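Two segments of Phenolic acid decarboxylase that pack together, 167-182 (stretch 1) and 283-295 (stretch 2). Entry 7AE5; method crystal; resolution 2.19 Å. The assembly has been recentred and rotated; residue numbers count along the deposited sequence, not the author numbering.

Stretch 1 167-182: YRIQVKDRDRVGIQAL
Stretch 2 (283-295) YSGARLQCEVKID

Stretch 1 forms a β-hairpin, and its second strand, 176-179, pairs with strand 287-295 of stretch 2. The two paired strands run antiparallel, with 145° between their N-to-C directions and a closest axis approach of 4.4 Å. The register sets Arg176 opposite Lys293, Val177 opposite Val292, Gly178 opposite Glu291 and Ile179 opposite Cys290. CA-CA distances are 4.8 Å for Arg176-Lys293, 5.2 Å for Val177-Val292, 4.2 Å for Gly178-Glu291 and 5.5 Å for Ile179-Cys290.

Backbone torsions are extended. Phi/psi is -140/142 at Arg176, -139/156 at Val177, -94/161 at Gly178 and -159/155 at Ile179. Across the sheet it is -86/154 at Cys290, -115/153 at Glu291, -119/128 at Val292 and -86/138 at Lys293. Asp175, at -135/24, precedes the strand. Within the hairpin, Gly178 N donates to Gln170 O at 2.6 Å and Lys172 N to Arg176 O at 2.9 Å.

Val177 and Val292 are a hydrogen-bonded pair. Val177 N donates to Val292 O at 3.0 Å, and Val292 N to Val177 O at 2.7 Å. Ile179 N donates to Cys290 O at 2.9 Å. The return bond, Cys290 N to Ile179 O, is weak at 3.3 Å, with an angle of 134°. At the other end, Ile294 N donates to Asp175 O at 3.0 Å. The non-hydrogen-bonded positions bring CA groups close to carbonyls: Glu291 CA lies 3.1 Å from Val177 O, and Gly178 CA lies 3.3 Å from Cys290 O.

One face of the sheet is apolar. Val177 (chi1 m) sets CG2 3.7 Å from Val292 CB; Val292 has chi1 t. Val177 CG1 also reaches Ile294 CD1 at 4.2 Å, with Ile294 in m, t. Ile179 (t, t) places CG2 3.8 Å from Val292 CG2 and 4.2 Å from Cys290 CB. Cys290 is m, and its SG meets Ala181 CB at 3.7 Å. The residues in these contacts are buried.

The face bearing Arg176, Glu291 and Lys293 is charged. Glu291 (m, t, chi3 4°) is the centre of a salt-bridge cluster. Arg176 has chi angles of -70°, -145°, -25° and -71°, which bring its guanidinium edge to the carboxylate. Arg176 NE donates to Glu291 OE1 at a very short 2.3 Å, and Arg176 NH2 to Glu291 OE2 at 3.1 Å. Lys172 (m, m, t, p) adds a second positive charge, with NZ 3.1 Å from Glu291 OE2. Gly178 leaves space here: a CB would be crowded by Lys172 CE at 3.4 Å. Asp175 (chi1 p, chi2 -42°) forms a separate salt bridge, its OD2 3.1 Å from Lys293 NZ. Lys293 has chi angles of -164°, 178°, -131° and -63°.

Beyond the paired strands, the CA-to-CB bond of Arg168 (p, t, t, chi4 -149°) points sideways, and the end of the side chain comes nearer stretch 2. Arg168 NH2 lies 3.0 Å from Ser284 OG, with Ser284 chi1 at 88°. Water 1 links the stretches by accepting from Leu182 N at 3.2 Å and donating to Gln289 OE1 at 2.9 Å.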

# COMPACT_ATOMS: atom_id res chain seq x y z
N TYR C 167 29.13 -26.97 17.35
CA TYR C 167 28.92 -27.42 15.99
C TYR C 167 28.42 -28.85 16.04
O TYR C 167 28.88 -29.66 16.85
CB TYR C 167 30.22 -27.34 15.17
CG TYR C 167 30.89 -25.99 15.26
CD1 TYR C 167 30.32 -24.87 14.68
CD2 TYR C 167 32.09 -25.84 15.95
CE1 TYR C 167 30.93 -23.63 14.77
CE2 TYR C 167 32.71 -24.60 16.04
CZ TYR C 167 32.12 -23.50 15.45
OH TYR C 167 32.73 -22.27 15.54
N ARG C 168 27.45 -29.17 15.17
CA ARG C 168 26.90 -30.51 15.16
C ARG C 168 27.94 -31.51 14.67
O ARG C 168 28.69 -31.25 13.73
CB ARG C 168 25.64 -30.56 14.28
CG ARG C 168 25.88 -30.49 12.78
CD ARG C 168 24.61 -30.10 12.06
NE ARG C 168 24.67 -30.40 10.64
CZ ARG C 168 24.04 -29.70 9.70
NH1 ARG C 168 23.31 -28.64 10.01
NH2 ARG C 168 24.15 -30.08 8.43
N ILE C 169 27.99 -32.66 15.34
CA ILE C 169 29.03 -33.66 15.12
C ILE C 169 28.33 -34.96 14.74
O ILE C 169 27.72 -35.62 15.59
CB ILE C 169 29.90 -33.85 16.37
CG1 ILE C 169 30.61 -32.54 16.74
CG2 ILE C 169 30.92 -34.95 16.15
CD1 ILE C 169 31.62 -32.08 15.71
N GLN C 170 28.41 -35.32 13.46
CA GLN C 170 27.84 -36.58 12.99
C GLN C 170 28.88 -37.69 13.14
O GLN C 170 29.98 -37.58 12.59
CB GLN C 170 27.39 -36.49 11.53
CG GLN C 170 26.78 -37.79 11.03
CD GLN C 170 26.38 -37.74 9.57
OE1 GLN C 170 26.36 -36.68 8.96
NE2 GLN C 170 26.06 -38.90 9.01
N VAL C 171 28.52 -38.74 13.86
CA VAL C 171 29.39 -39.90 13.99
C VAL C 171 29.43 -40.63 12.65
O VAL C 171 28.39 -41.09 12.16
CB VAL C 171 28.92 -40.82 15.12
CG1 VAL C 171 29.78 -42.08 15.17
CG2 VAL C 171 28.95 -40.09 16.45
N LYS C 172 30.61 -40.72 12.05
CA LYS C 172 30.80 -41.43 10.80
C LYS C 172 31.33 -42.84 10.98
O LYS C 172 31.00 -43.73 10.19
CB LYS C 172 31.75 -40.65 9.88
CG LYS C 172 31.22 -39.29 9.45
CD LYS C 172 29.94 -39.43 8.64
CE LYS C 172 29.71 -38.21 7.76
NZ LYS C 172 30.58 -38.21 6.55
N ASP C 173 32.13 -43.07 12.02
CA ASP C 173 32.68 -44.39 12.32
C ASP C 173 33.04 -44.41 13.80
O ASP C 173 32.77 -43.46 14.53
CB ASP C 173 33.88 -44.70 11.41
CG ASP C 173 34.18 -46.19 11.33
OD1 ASP C 173 33.77 -46.93 12.24
OD2 ASP C 173 34.84 -46.61 10.36
N ARG C 174 33.66 -45.51 14.24
CA ARG C 174 34.05 -45.64 15.64
C ARG C 174 35.07 -44.58 16.06
O ARG C 174 35.15 -44.24 17.24
CB ARG C 174 34.61 -47.04 15.91
N ASP C 175 35.85 -44.06 15.11
CA ASP C 175 36.87 -43.06 15.42
C ASP C 175 36.85 -41.89 14.44
O ASP C 175 37.88 -41.21 14.29
CB ASP C 175 38.26 -43.71 15.44
CG ASP C 175 38.69 -44.19 14.07
OD1 ASP C 175 37.84 -44.77 13.35
OD2 ASP C 175 39.87 -44.02 13.71
N ARG C 176 35.73 -41.63 13.78
CA ARG C 176 35.63 -40.58 12.78
C ARG C 176 34.29 -39.88 12.91
O ARG C 176 33.27 -40.52 13.18
CB ARG C 176 35.77 -41.14 11.36
CG ARG C 176 37.16 -41.65 11.00
CD ARG C 176 37.48 -41.39 9.53
NE ARG C 176 36.29 -41.29 8.69
CZ ARG C 176 35.50 -42.31 8.36
NH1 ARG C 176 35.76 -43.54 8.76
NH2 ARG C 176 34.42 -42.08 7.62
N VAL C 177 34.30 -38.56 12.71
CA VAL C 177 33.09 -37.76 12.80
C VAL C 177 33.09 -36.72 11.68
O VAL C 177 34.14 -36.34 11.16
CB VAL C 177 32.94 -37.05 14.17
CG1 VAL C 177 32.71 -38.06 15.28
CG2 VAL C 177 34.16 -36.19 14.46
N GLY C 178 31.89 -36.27 11.32
CA GLY C 178 31.75 -35.15 10.41
C GLY C 178 31.60 -33.83 11.14
O GLY C 178 31.25 -33.79 12.32
N ILE C 179 31.86 -32.74 10.43
CA ILE C 179 31.79 -31.40 11.01
C ILE C 179 31.63 -30.39 9.88
O ILE C 179 32.01 -30.64 8.74
CB ILE C 179 33.04 -31.11 11.88
CG1 ILE C 179 32.73 -30.02 12.91
CG2 ILE C 179 34.23 -30.73 11.02
CD1 ILE C 179 33.89 -29.70 13.82
N GLN C 180 31.05 -29.23 10.21
CA GLN C 180 30.78 -28.17 9.24
C GLN C 180 31.90 -27.15 9.32
O GLN C 180 31.88 -26.24 10.16
CB GLN C 180 29.43 -27.51 9.54
CG GLN C 180 28.23 -28.39 9.26
CD GLN C 180 26.93 -27.63 9.46
OE1 GLN C 180 26.67 -27.11 10.54
NE2 GLN C 180 26.11 -27.57 8.41
N ALA C 181 32.88 -27.27 8.41
CA ALA C 181 34.11 -26.50 8.53
C ALA C 181 33.89 -25.01 8.26
O ALA C 181 34.47 -24.16 8.94
CB ALA C 181 35.17 -27.06 7.59
N LEU C 182 33.07 -24.67 7.26
CA LEU C 182 32.83 -23.27 6.96
C LEU C 182 32.06 -22.59 8.09
O LEU C 182 32.30 -21.41 8.38
CB LEU C 182 32.08 -23.14 5.63
CG LEU C 182 32.39 -21.95 4.71
CD1 LEU C 182 31.57 -22.04 3.43
CD2 LEU C 182 32.17 -20.60 5.38
N TYR C 283 14.89 -29.76 8.74
CA TYR C 283 16.10 -30.50 8.42
C TYR C 283 17.00 -29.70 7.49
O TYR C 283 16.53 -29.07 6.54
CB TYR C 283 15.77 -31.84 7.77
CG TYR C 283 15.25 -32.90 8.71
CD1 TYR C 283 16.12 -33.62 9.52
CD2 TYR C 283 13.90 -33.21 8.76
CE1 TYR C 283 15.66 -34.60 10.37
CE2 TYR C 283 13.43 -34.19 9.62
CZ TYR C 283 14.31 -34.88 10.42
OH TYR C 283 13.84 -35.85 11.26
N SER C 284 18.30 -29.73 7.77
CA SER C 284 19.27 -29.23 6.81
C SER C 284 19.33 -30.16 5.60
O SER C 284 18.71 -31.23 5.56
CB SER C 284 20.65 -29.13 7.45
OG SER C 284 21.37 -30.35 7.32
N GLY C 285 20.10 -29.75 4.60
CA GLY C 285 20.36 -30.61 3.47
C GLY C 285 21.61 -31.45 3.66
O GLY C 285 22.48 -31.13 4.47
N ALA C 286 21.68 -32.55 2.92
CA ALA C 286 22.88 -33.37 2.92
C ALA C 286 23.93 -32.73 2.02
O ALA C 286 23.65 -32.41 0.86
CB ALA C 286 22.56 -34.79 2.46
N ARG C 287 25.13 -32.53 2.56
CA ARG C 287 26.21 -31.89 1.82
C ARG C 287 27.50 -32.67 2.03
O ARG C 287 27.62 -33.46 2.97
CB ARG C 287 26.40 -30.43 2.25
CG ARG C 287 25.19 -29.54 2.00
CD ARG C 287 25.30 -28.80 0.67
NE ARG C 287 24.16 -27.92 0.45
CZ ARG C 287 22.97 -28.32 0.01
NH1 ARG C 287 22.74 -29.59 -0.28
NH2 ARG C 287 22.00 -27.43 -0.13
N LEU C 288 28.46 -32.43 1.15
CA LEU C 288 29.79 -33.03 1.27
C LEU C 288 30.61 -32.15 2.20
O LEU C 288 31.14 -31.11 1.79
CB LEU C 288 30.45 -33.17 -0.10
CG LEU C 288 29.85 -34.23 -1.02
CD1 LEU C 288 30.33 -34.02 -2.45
CD2 LEU C 288 30.21 -35.63 -0.53
N GLN C 289 30.73 -32.56 3.46
CA GLN C 289 31.38 -31.77 4.49
C GLN C 289 32.65 -32.47 4.96
O GLN C 289 33.03 -33.53 4.45
CB GLN C 289 30.42 -31.51 5.65
CG GLN C 289 29.03 -31.09 5.18
CD GLN C 289 28.65 -29.69 5.62
OE1 GLN C 289 29.49 -28.79 5.68
NE2 GLN C 289 27.37 -29.49 5.92
N CYS C 290 33.30 -31.87 5.94
CA CYS C 290 34.61 -32.34 6.38
C CYS C 290 34.46 -33.44 7.42
O CYS C 290 33.45 -33.52 8.14
CB CYS C 290 35.42 -31.20 6.98
SG CYS C 290 36.11 -30.08 5.76
N GLU C 291 35.48 -34.29 7.51
CA GLU C 291 35.57 -35.29 8.56
C GLU C 291 36.76 -35.03 9.47
O GLU C 291 37.77 -34.44 9.08
CB GLU C 291 35.66 -36.71 8.01
CG GLU C 291 34.38 -37.25 7.41
CD GLU C 291 34.43 -38.76 7.21
OE1 GLU C 291 35.44 -39.38 7.63
OE2 GLU C 291 33.46 -39.33 6.68
N VAL C 292 36.61 -35.48 10.72
CA VAL C 292 37.63 -35.36 11.75
C VAL C 292 38.00 -36.76 12.19
O VAL C 292 37.13 -37.57 12.53
CB VAL C 292 37.13 -34.52 12.94
CG1 VAL C 292 38.18 -34.48 14.06
CG2 VAL C 292 36.77 -33.12 12.49
N LYS C 293 39.30 -37.06 12.19
CA LYS C 293 39.80 -38.28 12.81
C LYS C 293 40.03 -38.01 14.28
O LYS C 293 40.53 -36.95 14.66
CB LYS C 293 41.09 -38.75 12.14
CG LYS C 293 41.45 -40.19 12.48
CD LYS C 293 42.71 -40.63 11.75
CE LYS C 293 42.51 -41.96 11.06
NZ LYS C 293 42.23 -43.07 12.02
N ILE C 294 39.64 -38.96 15.12
CA ILE C 294 39.75 -38.82 16.57
C ILE C 294 40.98 -39.60 17.00
O ILE C 294 41.00 -40.84 16.93
CB ILE C 294 38.47 -39.30 17.27
CG1 ILE C 294 37.40 -38.21 17.17
CG2 ILE C 294 38.75 -39.62 18.74
CD1 ILE C 294 36.06 -38.62 17.71
N ASP C 295 42.02 -38.88 17.43
CA ASP C 295 43.30 -39.49 17.75
C ASP C 295 43.41 -39.94 19.20
O ASP C 295 44.17 -40.87 19.49
CB ASP C 295 44.44 -38.50 17.44
CG ASP C 295 44.46 -38.08 15.99
OD1 ASP C 295 44.75 -38.93 15.12
OD2 ASP C 295 44.20 -36.89 15.71
O HOH W 1 30.39 -26.16 6.41